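Local coordinates for Serine/threonine-protein kinase-like protein ACR4 (Arabidopsis thaliana, PDB 7A0J) that acts as a membrane receptor kinase that controls formative cell divisions in root meristems in response to the CLE40 peptide, at residues T52-H66 and A89-L101. Numbering follows the deposited sequence.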
loop_
_atom_site.group_PDB
_atom_site.type_symbol
_atom_site.label_atom_id
_atom_site.label_comp_id
_atom_site.label_asym_id
_atom_site.label_seq_id
_atom_site.Cartn_x
_atom_site.Cartn_y
_atom_site.Cartn_z
ATOM N N THR A 52 -0.495 -4.481 4.024
ATOM C CA THR A 52 -0.532 -2.994 3.990
ATOM C C THR A 52 -0.347 -2.473 5.420
ATOM O O THR A 52 -1.010 -3.009 6.331
ATOM C CB THR A 52 -1.820 -2.494 3.322
ATOM O OG1 THR A 52 -1.751 -1.072 3.226
ATOM C CG2 THR A 52 -3.078 -2.899 4.061
ATOM N N GLY A 53 0.528 -1.479 5.602
ATOM C CA GLY A 53 0.931 -0.963 6.924
ATOM C C GLY A 53 0.552 0.494 7.110
ATOM O O GLY A 53 0.441 1.222 6.101
ATOM N N GLY A 54 0.359 0.901 8.365
ATOM C CA GLY A 54 0.063 2.292 8.757
ATOM C C GLY A 54 0.879 2.704 9.965
ATOM O O GLY A 54 1.939 2.088 10.196
ATOM N N ASP A 55 0.398 3.699 10.712
ATOM C CA ASP A 55 1.057 4.212 11.941
ATOM C C ASP A 55 0.709 3.284 13.113
ATOM O O ASP A 55 -0.437 3.351 13.599
ATOM C CB ASP A 55 0.656 5.664 12.221
ATOM C CG ASP A 55 1.512 6.334 13.282
ATOM O OD1 ASP A 55 1.941 5.633 14.219
ATOM O OD2 ASP A 55 1.750 7.549 13.158
ATOM N N GLY A 56 1.667 2.450 13.531
ATOM C CA GLY A 56 1.577 1.600 14.734
ATOM C C GLY A 56 0.971 0.233 14.458
ATOM O O GLY A 56 0.830 -0.543 15.421
ATOM N N PHE A 57 0.626 -0.083 13.205
ATOM C CA PHE A 57 -0.066 -1.352 12.858
ATOM C C PHE A 57 0.327 -1.838 11.460
ATOM O O PHE A 57 0.590 -1.015 10.564
ATOM C CB PHE A 57 -1.583 -1.179 12.971
ATOM C CG PHE A 57 -2.180 -0.223 11.973
ATOM C CD1 PHE A 57 -2.323 1.123 12.271
ATOM C CD2 PHE A 57 -2.605 -0.671 10.733
ATOM C CE1 PHE A 57 -2.873 1.998 11.348
ATOM C CE2 PHE A 57 -3.153 0.206 9.809
ATOM C CZ PHE A 57 -3.288 1.539 10.119
ATOM N N MET A 58 0.372 -3.163 11.310
ATOM C CA MET A 58 0.459 -3.895 10.021
ATOM C C MET A 58 -0.870 -4.630 9.819
ATOM O O MET A 58 -1.403 -5.151 10.822
ATOM C CB MET A 58 1.617 -4.901 10.055
ATOM C CG MET A 58 1.769 -5.731 8.793
ATOM S SD MET A 58 1.978 -4.744 7.290
ATOM C CE MET A 58 3.522 -3.896 7.622
ATOM N N CYS A 59 -1.409 -4.620 8.596
ATOM C CA CYS A 59 -2.632 -5.395 8.244
ATOM C C CYS A 59 -2.349 -6.285 7.032
ATOM O O CYS A 59 -1.409 -5.983 6.272
ATOM C CB CYS A 59 -3.841 -4.513 7.955
ATOM S SG CYS A 59 -4.203 -3.298 9.249
ATOM N N GLY A 60 -3.137 -7.350 6.902
ATOM C CA GLY A 60 -3.082 -8.295 5.775
ATOM C C GLY A 60 -4.469 -8.790 5.415
ATOM O O GLY A 60 -5.360 -8.748 6.288
ATOM N N LEU A 61 -4.653 -9.212 4.164
ATOM C CA LEU A 61 -5.866 -9.937 3.706
ATOM C C LEU A 61 -5.634 -11.433 3.943
ATOM O O LEU A 61 -4.730 -11.993 3.295
ATOM C CB LEU A 61 -6.113 -9.624 2.227
ATOM C CG LEU A 61 -7.367 -10.247 1.615
ATOM C CD1 LEU A 61 -8.603 -9.914 2.438
ATOM C CD2 LEU A 61 -7.545 -9.791 0.175
ATOM N N LEU A 62 -6.392 -12.034 4.867
ATOM C CA LEU A 62 -6.296 -13.476 5.229
ATOM C C LEU A 62 -6.648 -14.328 4.004
ATOM O O LEU A 62 -7.648 -14.013 3.335
ATOM C CB LEU A 62 -7.238 -13.777 6.400
ATOM C CG LEU A 62 -6.802 -13.233 7.760
ATOM C CD1 LEU A 62 -7.941 -13.314 8.767
ATOM C CD2 LEU A 62 -5.580 -13.979 8.277
ATOM N N MET A 63 -5.854 -15.368 3.741
ATOM C CA MET A 63 -5.955 -16.224 2.528
ATOM C C MET A 63 -7.245 -17.054 2.569
ATOM O O MET A 63 -7.850 -17.238 1.497
ATOM C CB MET A 63 -4.750 -17.162 2.425
ATOM C CG MET A 63 -4.676 -17.914 1.111
ATOM S SD MET A 63 -3.168 -18.901 0.981
ATOM C CE MET A 63 -3.589 -20.276 2.050
ATOM N N LEU A 64 -7.648 -17.536 3.749
ATOM C CA LEU A 64 -8.789 -18.482 3.909
ATOM C C LEU A 64 -10.104 -17.708 4.066
ATOM O O LEU A 64 -11.025 -17.959 3.266
ATOM C CB LEU A 64 -8.523 -19.394 5.112
ATOM C CG LEU A 64 -7.266 -20.259 5.017
ATOM C CD1 LEU A 64 -7.098 -21.114 6.264
ATOM C CD2 LEU A 64 -7.294 -21.138 3.775
ATOM N N SER A 65 -10.188 -16.805 5.046
ATOM C CA SER A 65 -11.429 -16.072 5.421
ATOM C C SER A 65 -11.647 -14.853 4.511
ATOM O O SER A 65 -12.799 -14.385 4.434
ATOM C CB SER A 65 -11.396 -15.666 6.868
ATOM O OG SER A 65 -10.427 -14.653 7.088
ATOM N N HIS A 66 -10.588 -14.353 3.864
ATOM C CA HIS A 66 -10.609 -13.164 2.966
ATOM C C HIS A 66 -11.074 -11.926 3.747
ATOM O O HIS A 66 -11.749 -11.066 3.149
ATOM C CB HIS A 66 -11.471 -13.438 1.721
ATOM C CG HIS A 66 -10.942 -14.528 0.850
ATOM N ND1 HIS A 66 -11.763 -15.481 0.277
ATOM C CD2 HIS A 66 -9.687 -14.822 0.452
ATOM C CE1 HIS A 66 -11.035 -16.312 -0.440
ATOM N NE2 HIS A 66 -9.756 -15.930 -0.347
ATOM N N ALA A 89 -18.289 -12.005 5.705
ATOM C CA ALA A 89 -17.925 -10.977 4.699
ATOM C C ALA A 89 -16.519 -11.268 4.162
ATOM O O ALA A 89 -15.621 -11.545 4.980
ATOM C CB ALA A 89 -18.002 -9.596 5.303
ATOM N N GLU A 90 -16.351 -11.214 2.837
ATOM C CA GLU A 90 -15.063 -11.451 2.131
ATOM C C GLU A 90 -14.622 -10.160 1.434
ATOM O O GLU A 90 -15.499 -9.366 1.039
ATOM C CB GLU A 90 -15.209 -12.582 1.114
ATOM C CG GLU A 90 -15.655 -13.893 1.730
ATOM C CD GLU A 90 -15.667 -15.056 0.755
ATOM O OE1 GLU A 90 -16.706 -15.732 0.662
ATOM O OE2 GLU A 90 -14.636 -15.279 0.093
ATOM N N TYR A 91 -13.307 -9.977 1.288
ATOM C CA TYR A 91 -12.664 -8.770 0.709
ATOM C C TYR A 91 -11.637 -9.198 -0.344
ATOM O O TYR A 91 -11.019 -10.272 -0.189
ATOM C CB TYR A 91 -12.051 -7.921 1.828
ATOM C CG TYR A 91 -13.078 -7.294 2.737
ATOM C CD1 TYR A 91 -13.639 -8.008 3.783
ATOM C CD2 TYR A 91 -13.519 -5.996 2.531
ATOM C CE1 TYR A 91 -14.600 -7.447 4.610
ATOM C CE2 TYR A 91 -14.477 -5.418 3.348
ATOM C CZ TYR A 91 -15.020 -6.146 4.393
ATOM O OH TYR A 91 -15.963 -5.587 5.205
ATOM N N LEU A 92 -11.484 -8.384 -1.393
ATOM C CA LEU A 92 -10.547 -8.622 -2.526
ATOM C C LEU A 92 -9.209 -7.932 -2.239
ATOM O O LEU A 92 -8.164 -8.496 -2.619
ATOM C CB LEU A 92 -11.174 -8.082 -3.816
ATOM C CG LEU A 92 -12.502 -8.717 -4.222
ATOM C CD1 LEU A 92 -13.095 -8.007 -5.431
ATOM C CD2 LEU A 92 -12.333 -10.202 -4.505
ATOM N N GLU A 93 -9.249 -6.752 -1.611
ATOM C CA GLU A 93 -8.060 -5.903 -1.330
ATOM C C GLU A 93 -8.223 -5.196 0.018
ATOM O O GLU A 93 -9.370 -5.024 0.469
ATOM C CB GLU A 93 -7.873 -4.846 -2.419
ATOM C CG GLU A 93 -7.695 -5.421 -3.812
ATOM C CD GLU A 93 -7.413 -4.383 -4.884
ATOM O OE1 GLU A 93 -6.854 -3.320 -4.547
ATOM O OE2 GLU A 93 -7.757 -4.640 -6.054
ATOM N N VAL A 94 -7.097 -4.805 0.618
ATOM C CA VAL A 94 -7.022 -3.908 1.808
ATOM C C VAL A 94 -5.937 -2.865 1.536
ATOM O O VAL A 94 -4.903 -3.229 0.948
ATOM C CB VAL A 94 -6.751 -4.693 3.108
ATOM C CG1 VAL A 94 -7.937 -5.567 3.491
ATOM C CG2 VAL A 94 -5.481 -5.527 3.031
ATOM N N SER A 95 -6.180 -1.613 1.929
ATOM C CA SER A 95 -5.202 -0.497 1.866
ATOM C C SER A 95 -5.239 0.273 3.190
ATOM O O SER A 95 -6.342 0.687 3.600
ATOM C CB SER A 95 -5.474 0.406 0.690
ATOM O OG SER A 95 -6.771 0.973 0.778
ATOM N N ALA A 96 -4.077 0.437 3.825
ATOM C CA ALA A 96 -3.904 1.106 5.135
ATOM C C ALA A 96 -3.256 2.477 4.926
ATOM O O ALA A 96 -2.171 2.532 4.316
ATOM C CB ALA A 96 -3.070 0.240 6.048
ATOM N N GLY A 97 -3.920 3.537 5.395
ATOM C CA GLY A 97 -3.347 4.888 5.525
ATOM C C GLY A 97 -2.568 5.009 6.821
ATOM O O GLY A 97 -2.073 3.976 7.309
ATOM N N ASP A 98 -2.465 6.222 7.369
ATOM C CA ASP A 98 -1.792 6.486 8.668
ATOM C C ASP A 98 -2.648 5.905 9.799
ATOM O O ASP A 98 -2.107 5.116 10.600
ATOM C CB ASP A 98 -1.535 7.983 8.870
ATOM C CG ASP A 98 -0.521 8.574 7.904
ATOM O OD1 ASP A 98 0.213 7.792 7.266
ATOM O OD2 ASP A 98 -0.470 9.814 7.802
ATOM N N TYR A 99 -3.934 6.271 9.842
ATOM C CA TYR A 99 -4.863 6.003 10.972
ATOM C C TYR A 99 -6.189 5.424 10.462
ATOM O O TYR A 99 -7.208 5.579 11.158
ATOM C CB TYR A 99 -5.118 7.290 11.762
ATOM C CG TYR A 99 -3.883 8.103 12.056
ATOM C CD1 TYR A 99 -2.900 7.622 12.908
ATOM C CD2 TYR A 99 -3.693 9.353 11.488
ATOM C CE1 TYR A 99 -1.762 8.363 13.187
ATOM C CE2 TYR A 99 -2.559 10.103 11.755
ATOM C CZ TYR A 99 -1.590 9.608 12.608
ATOM O OH TYR A 99 -0.468 10.337 12.879
ATOM N N HIS A 100 -6.182 4.764 9.300
ATOM C CA HIS A 100 -7.396 4.155 8.695
ATOM C C HIS A 100 -7.017 2.936 7.848
ATOM O O HIS A 100 -5.875 2.873 7.357
ATOM C CB HIS A 100 -8.188 5.202 7.893
ATOM C CG HIS A 100 -7.807 5.282 6.452
ATOM N ND1 HIS A 100 -6.854 6.165 5.983
ATOM C CD2 HIS A 100 -8.236 4.585 5.378
ATOM C CE1 HIS A 100 -6.718 6.012 4.682
ATOM N NE2 HIS A 100 -7.551 5.044 4.287
ATOM N N LEU A 101 -7.969 2.013 7.696
ATOM C CA LEU A 101 -7.891 0.834 6.797
ATOM C C LEU A 101 -9.167 0.788 5.949
ATOM O O LEU A 101 -10.251 0.980 6.525
ATOM C CB LEU A 101 -7.750 -0.429 7.652
ATOM C CG LEU A 101 -7.771 -1.749 6.883
ATOM C CD1 LEU A 101 -6.532 -1.882 6.012
ATOM C CD2 LEU A 101 -7.883 -2.927 7.838
HETATM O O HOH W 1 1.666 9.125 10.740
#
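Thr52 OG1 accepts a hydrogen bond from Ala96 N at 2.8 Å; with OG1 anti to the backbone N (chi1 -176°), the hydroxyl is carried across to strand 93-96 of the next blade. Three more direct hydrogen bonds join residues 52-66 to residues 89-101, at the two ends of the interface. At one end Asp55 N donates to Asp98 O over 2.9 Å, in the carbonyl plane and on a lone pair. At the other, Tyr91 N reaches His66 O at 2.7 Å, though this bond is clearly bent at the N-H. Beside it His66 ND1 donates to Glu90 OE2 at 2.9 Å and a straighter 161°; the oxygen lies near the imidazole plane and is met on its anti side, somewhat out of the carboxylate plane, with ring and carboxylate nearly coplanar. A water links Asp55 OD2 to Tyr99 OH, where the two side chains run alongside each other.

Strands 57-62 and 93-96 run antiparallel (175°); their axes stay 6.9 Å apart, and strand 57-62 lies in one sheet and strand 93-96 in the next. This is blade-to-blade packing in the seven-repeat beta-propeller of the receptor's ectodomain: strands 48-53 and 57-62 belong to one antiparallel sheet, strands 91-96 and 100-105 to the next.

Apolar groups, including the Thr52 methyl, pack between the sheets. Phe57 brings CE2 to 3.8 Å from Ala96 CB, while His100 O and Tyr99 CA lie at the ring edge; Gly54 CA, from the same segment, lies over one face toward its rim. Further along, Thr52 CG2 meets Val94 CG2 at 3.7 Å, and Leu61 crosses Tyr91 at about a right angle, CD1 against CB. Cys59 SG, disulfide-bonded to Cys70, rests 4.0 Å from Leu101 CD2.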